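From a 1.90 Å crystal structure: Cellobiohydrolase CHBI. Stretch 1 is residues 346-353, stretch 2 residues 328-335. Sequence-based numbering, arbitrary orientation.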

# COMPACT_ATOMS: atom_id res chain seq x y z
N ALA A 346 6.02 -12.28 18.63
CA ALA A 346 6.24 -12.01 20.04
C ALA A 346 7.75 -12.02 20.39
O ALA A 346 8.20 -11.17 21.16
CB ALA A 346 5.48 -13.01 20.86
N ALA A 347 8.52 -12.92 19.77
CA ALA A 347 9.96 -13.05 20.07
C ALA A 347 10.75 -11.83 19.62
O ALA A 347 11.51 -11.24 20.37
CB ALA A 347 10.54 -14.30 19.44
N THR A 348 10.51 -11.43 18.38
CA THR A 348 11.17 -10.31 17.78
C THR A 348 10.76 -8.98 18.39
O THR A 348 11.63 -8.19 18.76
CB THR A 348 11.10 -10.34 16.26
OG1 THR A 348 9.75 -10.24 15.85
CG2 THR A 348 11.69 -11.62 15.78
N LYS A 349 9.48 -8.77 18.63
CA LYS A 349 9.09 -7.54 19.29
C LYS A 349 9.59 -7.44 20.71
O LYS A 349 9.91 -6.33 21.16
CB LYS A 349 7.60 -7.34 19.24
CG LYS A 349 7.14 -6.97 17.82
CD LYS A 349 5.68 -6.61 17.80
CE LYS A 349 5.17 -6.50 16.36
NZ LYS A 349 5.64 -5.19 15.86
N GLY A 350 9.66 -8.56 21.41
CA GLY A 350 10.23 -8.63 22.77
C GLY A 350 11.69 -8.23 22.75
O GLY A 350 12.13 -7.33 23.54
N LEU A 351 12.41 -8.76 21.76
CA LEU A 351 13.85 -8.38 21.60
C LEU A 351 14.00 -6.87 21.31
O LEU A 351 14.81 -6.18 21.91
CB LEU A 351 14.54 -9.17 20.52
CG LEU A 351 16.05 -8.87 20.36
CD1 LEU A 351 16.90 -9.10 21.62
CD2 LEU A 351 16.59 -9.55 19.13
N PHE A 352 13.22 -6.36 20.39
CA PHE A 352 13.30 -4.97 19.95
C PHE A 352 12.74 -4.00 20.94
O PHE A 352 12.95 -2.81 20.79
CB PHE A 352 12.50 -4.81 18.65
CG PHE A 352 13.05 -5.58 17.45
CD1 PHE A 352 14.34 -6.10 17.41
CD2 PHE A 352 12.27 -5.79 16.33
CE1 PHE A 352 14.84 -6.79 16.28
CE2 PHE A 352 12.76 -6.47 15.19
CZ PHE A 352 14.05 -6.96 15.18
N GLY A 353 12.00 -4.45 21.94
CA GLY A 353 11.40 -3.49 22.93
C GLY A 353 10.16 -2.87 22.33
O GLY A 353 9.76 -1.80 22.69
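Stretch 2 328-335: KVNFPGIT

A methyl group seated on an aromatic face is the most distinctive feature of this contact: L351 CD2 lies 3.8 Å from the centroid of the F331 ring, only 24° off the ring normal, in a CH-pi interaction, and approaches F331 CG to 3.4 Å. No hydrogen bond crosses between the stretches, so packing alone joins them here.

Stretch 2 has no regular helix or strand. It lies across one side of the helix of stretch 1 as an irregular segment that folds into a type II beta turn from F331 to I334, closed by I334 N to F331 O at 3.1 Å. G333 takes the positive phi in this turn, a conformation that favours glycine. Because F331 and I334 both point their CA-to-CB bonds toward the helix, the turn presents two apolar side chains to L351, whose CD2 also lies 4.1 Å from I334 CG1.

The F352 ring meets F331 obliquely, with planes at 81° and F352 CE1 3.7 Å from F331 CZ. One turn before L351, the backbones are nearest at A347, its CA 7.1 Å from I334 CA; its small side chain also points toward stretch 2, and A347 O lies 4.4 Å from I334 CD1. T348 offers a methyl to a branched aliphatic partner, CG2 lying 4.2 Å from V329 CG2. G353, also at positive phi, ends the helix in a Schellman motif beyond the contact.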

# COMPACT_ATOMS: atom_id res chain seq x y z
N LYS A 328 16.67 -15.25 7.31
CA LYS A 328 16.22 -15.66 8.63
C LYS A 328 16.58 -14.65 9.68
O LYS A 328 17.52 -13.92 9.51
CB LYS A 328 16.87 -16.99 8.99
CG LYS A 328 16.60 -18.11 8.00
CD LYS A 328 17.23 -19.40 8.50
CE LYS A 328 16.56 -20.61 7.87
NZ LYS A 328 17.41 -21.04 6.76
N VAL A 329 15.85 -14.65 10.79
CA VAL A 329 16.17 -13.82 11.90
C VAL A 329 17.55 -14.27 12.43
O VAL A 329 17.83 -15.49 12.54
CB VAL A 329 15.08 -13.92 12.96
CG1 VAL A 329 15.53 -13.38 14.27
CG2 VAL A 329 13.79 -13.23 12.51
N ASN A 330 18.37 -13.29 12.82
CA ASN A 330 19.78 -13.57 13.15
C ASN A 330 20.22 -12.81 14.41
O ASN A 330 20.94 -11.86 14.31
CB ASN A 330 20.67 -13.24 11.93
CG ASN A 330 22.18 -13.46 12.21
OD1 ASN A 330 22.56 -14.33 12.97
ND2 ASN A 330 23.01 -12.63 11.63
N PHE A 331 19.80 -13.29 15.59
CA PHE A 331 20.14 -12.66 16.87
C PHE A 331 20.37 -13.79 17.87
O PHE A 331 19.63 -14.75 17.90
CB PHE A 331 18.97 -11.80 17.41
CG PHE A 331 18.62 -10.60 16.55
CD1 PHE A 331 19.42 -9.44 16.57
CD2 PHE A 331 17.48 -10.61 15.72
CE1 PHE A 331 19.07 -8.36 15.79
CE2 PHE A 331 17.13 -9.51 14.97
CZ PHE A 331 17.92 -8.40 15.00
N PRO A 332 21.34 -13.63 18.74
CA PRO A 332 21.66 -14.66 19.74
C PRO A 332 20.45 -15.04 20.62
O PRO A 332 19.70 -14.18 21.03
CB PRO A 332 22.80 -14.05 20.58
CG PRO A 332 23.12 -12.70 19.98
CD PRO A 332 22.09 -12.37 18.91
N GLY A 333 20.21 -16.32 20.85
CA GLY A 333 19.05 -16.73 21.67
C GLY A 333 17.67 -16.65 20.99
O GLY A 333 16.71 -17.00 21.60
N ILE A 334 17.58 -16.20 19.74
CA ILE A 334 16.26 -16.08 19.04
C ILE A 334 16.19 -17.14 17.97
O ILE A 334 17.17 -17.38 17.22
CB ILE A 334 16.11 -14.69 18.42
CG1 ILE A 334 16.30 -13.63 19.52
CG2 ILE A 334 14.80 -14.56 17.67
CD1 ILE A 334 15.19 -13.62 20.57
N THR A 335 15.07 -17.80 17.83
CA THR A 335 15.05 -18.88 16.79
C THR A 335 15.13 -18.21 15.41
O THR A 335 14.80 -17.03 15.24
CB THR A 335 14.02 -20.00 16.97
OG1 THR A 335 12.97 -19.93 16.03
CG2 THR A 335 13.52 -20.13 18.32